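Local coordinates for galactan 1,3-beta-galactosidase (Phanerochaete chrysosporium, PDB 7BYS), which probably hydrolyses beta-1,3-galactan as a family 43 exo-galactosidase and also carries a carbohydrate-binding module, at residues 32-44 against 260-272. Residues are numbered along the deposited sequence; the frame is centred on the assembly and turned at random.
Sequences YWFGEDKSHNSAL and WRPSLLGSSRYIW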
ATOM      1  N   TYR A  32      15.418  -0.877  -5.363  1.00 11.36           N
ATOM      2  CA  TYR A  32      15.452   0.368  -4.607  1.00 10.07           C
ATOM      3  C   TYR A  32      14.019   0.803  -4.356  1.00  9.71           C
ATOM      4  O   TYR A  32      13.229   0.920  -5.296  1.00 11.10           O
ATOM      5  CB  TYR A  32      16.223   1.461  -5.372  1.00  9.90           C
ATOM      6  CG  TYR A  32      17.677   1.118  -5.541  1.00 12.20           C
ATOM      7  CD1 TYR A  32      18.092   0.217  -6.522  1.00 12.42           C
ATOM      8  CD2 TYR A  32      18.633   1.668  -4.702  1.00 14.25           C
ATOM      9  CE1 TYR A  32      19.436  -0.125  -6.656  1.00 14.54           C
ATOM     10  CE2 TYR A  32      19.975   1.330  -4.835  1.00 14.30           C
ATOM     11  CZ  TYR A  32      20.359   0.435  -5.805  1.00 15.81           C
ATOM     12  OH  TYR A  32      21.693   0.103  -5.933  1.00 19.42           O
ATOM     13  N   TRP A  33      13.686   1.012  -3.091  1.00  9.07           N
ATOM     14  CA  TRP A  33      12.375   1.493  -2.679  1.00  7.79           C
ATOM     15  C   TRP A  33      12.555   2.922  -2.187  1.00  8.68           C
ATOM     16  O   TRP A  33      13.231   3.155  -1.181  1.00  9.67           O
ATOM     17  CB  TRP A  33      11.834   0.557  -1.596  1.00  8.30           C
ATOM     18  CG  TRP A  33      10.474   0.901  -1.049  1.00  9.22           C
ATOM     19  CD1 TRP A  33       9.673   1.958  -1.391  1.00  8.41           C
ATOM     20  CD2 TRP A  33       9.761   0.166  -0.041  1.00  8.77           C
ATOM     21  NE1 TRP A  33       8.508   1.920  -0.651  1.00  8.44           N
ATOM     22  CE2 TRP A  33       8.542   0.835   0.189  1.00  8.49           C
ATOM     23  CE3 TRP A  33      10.051  -0.987   0.707  1.00  9.65           C
ATOM     24  CZ2 TRP A  33       7.600   0.378   1.117  1.00  9.21           C
ATOM     25  CZ3 TRP A  33       9.122  -1.436   1.629  1.00  9.50           C
ATOM     26  CH2 TRP A  33       7.912  -0.756   1.834  1.00  9.87           C
ATOM     27  N   PHE A  34      11.994   3.874  -2.931  1.00  8.34           N
ATOM     28  CA  PHE A  34      11.955   5.274  -2.549  1.00  8.22           C
ATOM     29  C   PHE A  34      10.575   5.598  -2.006  1.00  8.55           C
ATOM     30  O   PHE A  34       9.573   5.075  -2.488  1.00  8.97           O
ATOM     31  CB  PHE A  34      12.194   6.173  -3.763  1.00  9.30           C
ATOM     32  CG  PHE A  34      13.496   5.928  -4.449  1.00  8.67           C
ATOM     33  CD1 PHE A  34      13.599   4.998  -5.466  1.00 10.27           C
ATOM     34  CD2 PHE A  34      14.621   6.634  -4.076  1.00  9.89           C
ATOM     35  CE1 PHE A  34      14.814   4.763  -6.102  1.00 10.90           C
ATOM     36  CE2 PHE A  34      15.839   6.398  -4.707  1.00 11.88           C
ATOM     37  CZ  PHE A  34      15.935   5.465  -5.712  1.00  9.24           C
ATOM     38  N   GLY A  35      10.517   6.483  -1.022  1.00  8.00           N
ATOM     39  CA  GLY A  35       9.204   6.844  -0.529  1.00  8.84           C
ATOM     40  C   GLY A  35       9.270   8.054   0.367  1.00  8.97           C
ATOM     41  O   GLY A  35      10.338   8.621   0.613  1.00  9.97           O
ATOM     42  N   GLU A  36       8.094   8.446   0.849  1.00  8.83           N
ATOM     43  CA  GLU A  36       7.973   9.566   1.779  1.00  9.22           C
ATOM     44  C   GLU A  36       8.322   9.109   3.193  1.00  7.70           C
ATOM     45  O   GLU A  36       7.740   8.149   3.707  1.00 10.23           O
ATOM     46  CB  GLU A  36       6.536  10.085   1.765  1.00  9.57           C
ATOM     47  CG  GLU A  36       6.010  10.402   0.380  1.00 10.60           C
ATOM     48  CD  GLU A  36       4.504  10.248   0.284  1.00 13.29           C
ATOM     49  OE1 GLU A  36       3.838  10.105   1.333  1.00 14.78           O
ATOM     50  OE2 GLU A  36       3.969  10.230  -0.836  1.00 10.46           O
ATOM     51  N   ASP A  37       9.249   9.822   3.842  1.00 10.39           N
ATOM     52  CA  ASP A  37       9.546   9.577   5.253  1.00 11.63           C
ATOM     53  C   ASP A  37       8.530  10.356   6.076  1.00 11.88           C
ATOM     54  O   ASP A  37       8.521  11.586   6.063  1.00 13.10           O
ATOM     55  CB  ASP A  37      10.971  10.030   5.562  1.00 11.39           C
ATOM     56  CG  ASP A  37      11.391   9.746   6.996  1.00 17.39           C
ATOM     57  OD1 ASP A  37      10.527   9.487   7.856  1.00 15.15           O
ATOM     58  OD2 ASP A  37      12.608   9.789   7.272  1.00 15.99           O
ATOM     59  N   LYS A  38       7.658   9.649   6.783  1.00 11.82           N
ATOM     60  CA  LYS A  38       6.640  10.304   7.593  1.00 12.44           C
ATOM     61  C   LYS A  38       6.840  10.005   9.075  1.00 13.40           C
ATOM     62  O   LYS A  38       5.882   9.987   9.840  1.00 12.43           O
ATOM     63  CB  LYS A  38       5.240   9.912   7.125  1.00 12.94           C
ATOM     64  CG  LYS A  38       4.949  10.372   5.698  1.00 12.66           C
ATOM     65  CD  LYS A  38       3.550   9.980   5.227  1.00 15.58           C
ATOM     66  CE  LYS A  38       2.811  11.174   4.606  1.00 17.52           C
ATOM     67  NZ  LYS A  38       3.583  11.872   3.524  1.00 19.67           N
ATOM     68  N   SER A  39       8.092   9.804   9.500  1.00 14.11           N
ATOM     69  CA  SER A  39       8.350   9.292  10.844  1.00 15.53           C
ATOM     70  C   SER A  39       7.932  10.254  11.947  1.00 25.36           C
ATOM     71  O   SER A  39       7.806   9.826  13.099  1.00 23.59           O
ATOM     72  CB  SER A  39       9.821   8.928  11.008  1.00 18.86           C
ATOM     73  OG  SER A  39      10.621  10.056  10.746  1.00 22.15           O
ATOM     74  N   HIS A  40       7.725  11.531  11.643  1.00 19.64           N
ATOM     75  CA  HIS A  40       7.212  12.444  12.657  1.00 24.48           C
ATOM     76  C   HIS A  40       5.740  12.789  12.444  1.00 19.56           C
ATOM     77  O   HIS A  40       5.256  13.826  12.915  1.00 18.92           O
ATOM     78  CB  HIS A  40       8.125  13.654  12.831  1.00 30.35           C
ATOM     79  CG  HIS A  40       9.453  13.294  13.426  1.00 40.15           C
ATOM     80  ND1 HIS A  40      10.652  13.762  12.930  1.00 45.88           N
ATOM     81  CD2 HIS A  40       9.767  12.473  14.457  1.00 38.92           C
ATOM     82  CE1 HIS A  40      11.646  13.260  13.644  1.00 42.62           C
ATOM     83  NE2 HIS A  40      11.136  12.474  14.576  1.00 48.53           N
ATOM     84  N   ASN A  41       5.015  11.899  11.764  1.00 16.14           N
ATOM     85  CA  ASN A  41       3.565  11.979  11.622  1.00 14.54           C
ATOM     86  C   ASN A  41       3.128  13.268  10.945  1.00 16.47           C
ATOM     87  O   ASN A  41       2.063  13.813  11.244  1.00 21.30           O
ATOM     88  CB  ASN A  41       2.848  11.762  12.955  1.00 15.65           C
ATOM     89  CG  ASN A  41       3.244  10.460  13.609  1.00 18.37           C
ATOM     90  OD1 ASN A  41       3.168   9.393  12.995  1.00 15.42           O
ATOM     91  ND2 ASN A  41       3.696  10.535  14.855  1.00 25.41           N
ATOM     92  N   SER A  42       3.955  13.762  10.038  1.00 16.23           N
ATOM     93  CA  SER A  42       3.701  14.990   9.311  1.00 15.67           C
ATOM     94  C   SER A  42       3.300  14.677   7.875  1.00 13.83           C
ATOM     95  O   SER A  42       3.736  13.681   7.291  1.00 16.57           O
ATOM     96  CB  SER A  42       4.956  15.860   9.297  1.00 18.00           C
ATOM     97  OG  SER A  42       4.754  17.043   8.550  1.00 16.07           O
ATOM     98  N   ALA A  43       2.449  15.535   7.321  1.00 13.25           N
ATOM     99  CA  ALA A  43       2.151  15.511   5.898  1.00 13.76           C
ATOM    100  C   ALA A  43       3.181  16.281   5.088  1.00 16.43           C
ATOM    101  O   ALA A  43       3.156  16.213   3.850  1.00 19.71           O
ATOM    102  CB  ALA A  43       0.758  16.099   5.651  1.00 16.54           C
ATOM    103  N   LEU A  44       4.084  16.994   5.756  1.00 13.46           N
ATOM    104  CA  LEU A  44       5.054  17.862   5.112  1.00 14.63           C
ATOM    105  C   LEU A  44       6.369  17.122   4.906  1.00 15.31           C
ATOM    106  O   LEU A  44       6.592  16.034   5.432  1.00 15.82           O
ATOM    107  CB  LEU A  44       5.269  19.116   5.958  1.00 17.51           C
ATOM    108  CG  LEU A  44       3.967  19.811   6.362  1.00 18.23           C
ATOM    109  CD1 LEU A  44       4.232  21.002   7.278  1.00 20.87           C
ATOM    110  CD2 LEU A  44       3.203  20.234   5.119  1.00 17.95           C
ATOM    111  N   TRP A 260      -3.288   4.663   4.453  1.00 10.04           N
ATOM    112  CA  TRP A 260      -3.015   5.958   5.059  1.00  9.73           C
ATOM    113  C   TRP A 260      -3.741   6.067   6.387  1.00 10.59           C
ATOM    114  O   TRP A 260      -4.937   5.763   6.485  1.00 12.13           O
ATOM    115  CB  TRP A 260      -3.499   7.069   4.133  1.00 12.03           C
ATOM    116  CG  TRP A 260      -2.776   7.118   2.828  1.00 11.90           C
ATOM    117  CD1 TRP A 260      -3.313   6.907   1.597  1.00 11.34           C
ATOM    118  CD2 TRP A 260      -1.388   7.415   2.623  1.00 12.08           C
ATOM    119  NE1 TRP A 260      -2.345   7.033   0.633  1.00 11.52           N
ATOM    120  CE2 TRP A 260      -1.155   7.358   1.233  1.00  9.70           C
ATOM    121  CE3 TRP A 260      -0.322   7.732   3.475  1.00 11.97           C
ATOM    122  CZ2 TRP A 260       0.098   7.595   0.672  1.00 11.35           C
ATOM    123  CZ3 TRP A 260       0.925   7.975   2.915  1.00 12.30           C
ATOM    124  CH2 TRP A 260       1.121   7.907   1.525  1.00 12.34           C
ATOM    125  N   ARG A 261      -3.027   6.522   7.408  1.00 12.91           N
ATOM    126  CA  ARG A 261      -3.608   6.726   8.732  1.00 12.02           C
ATOM    127  C   ARG A 261      -3.428   8.199   9.077  1.00 11.63           C
ATOM    128  O   ARG A 261      -2.401   8.585   9.652  1.00 14.34           O
ATOM    129  CB  ARG A 261      -2.912   5.827   9.742  1.00 13.87           C
ATOM    130  CG  ARG A 261      -3.644   5.792  11.046  1.00 17.13           C
ATOM    131  CD  ARG A 261      -3.050   4.783  11.950  1.00 18.98           C
ATOM    132  NE  ARG A 261      -3.757   4.795  13.220  1.00 20.14           N
ATOM    133  CZ  ARG A 261      -3.508   3.932  14.189  1.00 22.32           C
ATOM    134  NH1 ARG A 261      -2.577   3.009  14.007  1.00 20.84           N
ATOM    135  NH2 ARG A 261      -4.189   3.995  15.327  1.00 27.61           N
ATOM    136  N   PRO A 262      -4.395   9.061   8.729  1.00 12.93           N
ATOM    137  CA  PRO A 262      -4.177  10.516   8.883  1.00 18.26           C
ATOM    138  C   PRO A 262      -3.815  10.975  10.286  1.00 18.02           C
ATOM    139  O   PRO A 262      -3.023  11.916  10.418  1.00 23.55           O
ATOM    140  CB  PRO A 262      -5.503  11.131   8.411  1.00 20.32           C
ATOM    141  CG  PRO A 262      -6.103  10.106   7.528  1.00 20.77           C
ATOM    142  CD  PRO A 262      -5.673   8.760   8.062  1.00 20.05           C
ATOM    143  N   SER A 263      -4.337  10.334  11.332  1.00 20.27           N
ATOM    144  CA  SER A 263      -4.040  10.763  12.695  1.00 30.01           C
ATOM    145  C   SER A 263      -2.703  10.243  13.213  1.00 24.26           C
ATOM    146  O   SER A 263      -2.273  10.655  14.296  1.00 23.68           O
ATOM    147  CB  SER A 263      -5.160  10.348  13.651  1.00 30.78           C
ATOM    148  OG  SER A 263      -5.659   9.063  13.330  1.00 41.52           O
ATOM    149  N   LEU A 264      -2.031   9.364  12.472  1.00 17.01           N
ATOM    150  CA  LEU A 264      -0.757   8.794  12.875  1.00 15.82           C
ATOM    151  C   LEU A 264      -0.041   8.387  11.586  1.00 14.24           C
ATOM    152  O   LEU A 264       0.180   7.198  11.302  1.00 13.69           O
ATOM    153  CB  LEU A 264      -0.961   7.604  13.813  1.00 18.95           C
ATOM    154  CG  LEU A 264       0.219   7.218  14.705  1.00 20.23           C
ATOM    155  CD1 LEU A 264       0.555   8.325  15.694  1.00 18.20           C
ATOM    156  CD2 LEU A 264      -0.077   5.915  15.432  1.00 22.39           C
ATOM    157  N   LEU A 265       0.331   9.401  10.797  1.00 12.41           N
ATOM    158  CA  LEU A 265       0.778   9.169   9.423  1.00 13.03           C
ATOM    159  C   LEU A 265       2.015   8.294   9.358  1.00 12.50           C
ATOM    160  O   LEU A 265       2.173   7.517   8.409  1.00 14.31           O
ATOM    161  CB  LEU A 265       1.064  10.493   8.718  1.00 15.12           C
ATOM    162  CG  LEU A 265      -0.147  11.134   8.047  1.00 14.63           C
ATOM    163  CD1 LEU A 265       0.174  12.569   7.622  1.00 17.16           C
ATOM    164  CD2 LEU A 265      -0.686  10.302   6.877  1.00 14.27           C
ATOM    165  N   GLY A 266       2.914   8.410  10.336  1.00 13.61           N
ATOM    166  CA  GLY A 266       4.106   7.590  10.320  1.00 15.15           C
ATOM    167  C   GLY A 266       3.839   6.127  10.514  1.00 13.61           C
ATOM    168  O   GLY A 266       4.733   5.313  10.259  1.00 16.93           O
ATOM    169  N   SER A 267       2.636   5.776  10.952  1.00 11.54           N
ATOM    170  CA  SER A 267       2.225   4.392  11.098  1.00 11.43           C
ATOM    171  C   SER A 267       1.315   3.935   9.967  1.00 10.42           C
ATOM    172  O   SER A 267       0.717   2.857  10.059  1.00 11.42           O
ATOM    173  CB  SER A 267       1.572   4.177  12.467  1.00 11.24           C
ATOM    174  OG  SER A 267       2.525   4.407  13.500  1.00 15.81           O
ATOM    175  N   SER A 268       1.203   4.724   8.899  1.00 10.07           N
ATOM    176  CA  SER A 268       0.540   4.227   7.700  1.00 10.65           C
ATOM    177  C   SER A 268       1.244   2.958   7.226  1.00  8.46           C
ATOM    178  O   SER A 268       2.474   2.871   7.247  1.00 10.46           O
ATOM    179  CB  SER A 268       0.571   5.283   6.589  1.00 10.43           C
ATOM    180  OG  SER A 268      -0.058   6.494   7.001  1.00 10.39           O
ATOM    181  N   ARG A 269       0.454   1.963   6.818  1.00 10.14           N
ATOM    182  CA  ARG A 269       0.969   0.622   6.568  1.00 10.06           C
ATOM    183  C   ARG A 269       1.150   0.382   5.074  1.00  8.89           C
ATOM    184  O   ARG A 269       0.699   1.163   4.231  1.00  8.54           O
ATOM    185  CB  ARG A 269       0.059  -0.457   7.191  1.00  9.64           C
ATOM    186  CG  ARG A 269      -0.050  -0.407   8.731  1.00 10.59           C
ATOM    187  CD  ARG A 269       1.311  -0.349   9.421  1.00 12.61           C
ATOM    188  NE  ARG A 269       1.180  -0.422  10.881  1.00 14.73           N
ATOM    189  CZ  ARG A 269       2.072   0.061  11.736  1.00 15.29           C
ATOM    190  NH1 ARG A 269       3.163   0.660  11.301  1.00 14.47           N
ATOM    191  NH2 ARG A 269       1.853  -0.048  13.049  1.00 17.41           N
ATOM    192  N   TYR A 270       1.844  -0.707   4.757  1.00  9.05           N
ATOM    193  CA  TYR A 270       2.141  -1.095   3.389  1.00  8.16           C
ATOM    194  C   TYR A 270       1.306  -2.325   3.077  1.00  9.49           C
ATOM    195  O   TYR A 270       1.426  -3.355   3.756  1.00 11.77           O
ATOM    196  CB  TYR A 270       3.641  -1.374   3.250  1.00  8.55           C
ATOM    197  CG  TYR A 270       4.454  -0.190   3.725  1.00  8.98           C
ATOM    198  CD1 TYR A 270       4.461   1.005   3.009  1.00  9.19           C
ATOM    199  CD2 TYR A 270       5.183  -0.251   4.911  1.00 11.11           C
ATOM    200  CE1 TYR A 270       5.174   2.099   3.451  1.00 10.36           C
ATOM    201  CE2 TYR A 270       5.898   0.851   5.372  1.00 10.23           C
ATOM    202  CZ  TYR A 270       5.895   2.019   4.636  1.00  8.54           C
ATOM    203  OH  TYR A 270       6.600   3.122   5.091  1.00 10.06           O
ATOM    204  N   ILE A 271       0.436  -2.194   2.084  1.00  7.75           N
ATOM    205  CA  ILE A 271      -0.493  -3.235   1.690  1.00  8.32           C
ATOM    206  C   ILE A 271       0.013  -3.739   0.345  1.00  8.01           C
ATOM    207  O   ILE A 271      -0.197  -3.098  -0.692  1.00  9.35           O
ATOM    208  CB  ILE A 271      -1.927  -2.692   1.607  1.00  7.65           C
ATOM    209  CG1 ILE A 271      -2.340  -1.947   2.903  1.00  7.88           C
ATOM    210  CG2 ILE A 271      -2.903  -3.816   1.297  1.00  9.70           C
ATOM    211  CD1 ILE A 271      -2.122  -2.714   4.198  1.00  9.21           C
ATOM    212  N   TRP A 272       0.723  -4.862   0.368  1.00  7.65           N
ATOM    213  CA  TRP A 272       1.276  -5.475  -0.838  1.00  7.51           C
ATOM    214  C   TRP A 272       0.628  -6.834  -1.039  1.00  6.37           C
ATOM    215  O   TRP A 272       0.639  -7.668  -0.124  1.00  8.02           O
ATOM    216  CB  TRP A 272       2.777  -5.703  -0.720  1.00  9.08           C
ATOM    217  CG  TRP A 272       3.657  -4.493  -0.716  1.00  8.41           C
ATOM    218  CD1 TRP A 272       3.302  -3.187  -0.534  1.00  7.97           C
ATOM    219  CD2 TRP A 272       5.071  -4.512  -0.858  1.00  9.16           C
ATOM    220  NE1 TRP A 272       4.424  -2.385  -0.563  1.00  8.55           N
ATOM    221  CE2 TRP A 272       5.522  -3.182  -0.771  1.00  8.24           C
ATOM    222  CE3 TRP A 272       6.003  -5.531  -1.070  1.00 10.10           C
ATOM    223  CZ2 TRP A 272       6.870  -2.848  -0.889  1.00  9.87           C
ATOM    224  CZ3 TRP A 272       7.334  -5.196  -1.192  1.00  9.09           C
ATOM    225  CH2 TRP A 272       7.757  -3.873  -1.088  1.00 10.45           C
TER
HETATM  226  O   HOH W   1      -0.156  12.031  11.571  1.00 16.95           O
HETATM  227  O   HOH W   2       3.762   6.882  13.821  1.00 17.04           O
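Asn41 and Leu265 bring the backbones closest, their CA atoms 4.5 Å apart, where the type I turn Lys38-Asn41 after strand 30-36 meets the 3-10 segment 265-266 before strand 269-276. Gly266 N donates to Asn41 OD1 at 2.8 Å, in the carbonyl plane and on a lone pair, though the N-H...O angle is only 142°. Water 2 donates to the same oxygen and joins it to Ser267 OG, while water 1 links Asn41 O and Pro262 O to Leu265 N. Alongside, Leu265 CD1 lies 4.1 Å from Ala43 CB.

Between the strands themselves, Trp33, with CG anti to its N (chi1 -180°), reaches across to Tyr270 and Trp272. The edge of its six-membered ring meets the Tyr270 face in a T-shaped pair, planes at 79°, with Trp33 CZ2 3.7 Å from Tyr270 CD1. Trp272 CZ2 sits over one Trp33 face, 3.6 Å from Trp33 CH2. Lys38, bent at its last two torsions, lays CD 4.0 Å from Trp260 CZ3 at the indole edge and carries NZ to Glu36 OE1, a 2.8 Å salt bridge.

The contact joins the first and last sheets of the family 43 beta-propeller. Trp260 NE1 donates to Gln242 OE1; Arg82 and Gln242 both bind galactose. Lys38 NZ meets Glu36 OE1 from above the carboxylate plane and Arg82 N holds OE2, so two partners fix the carboxylate's rotation beside that site.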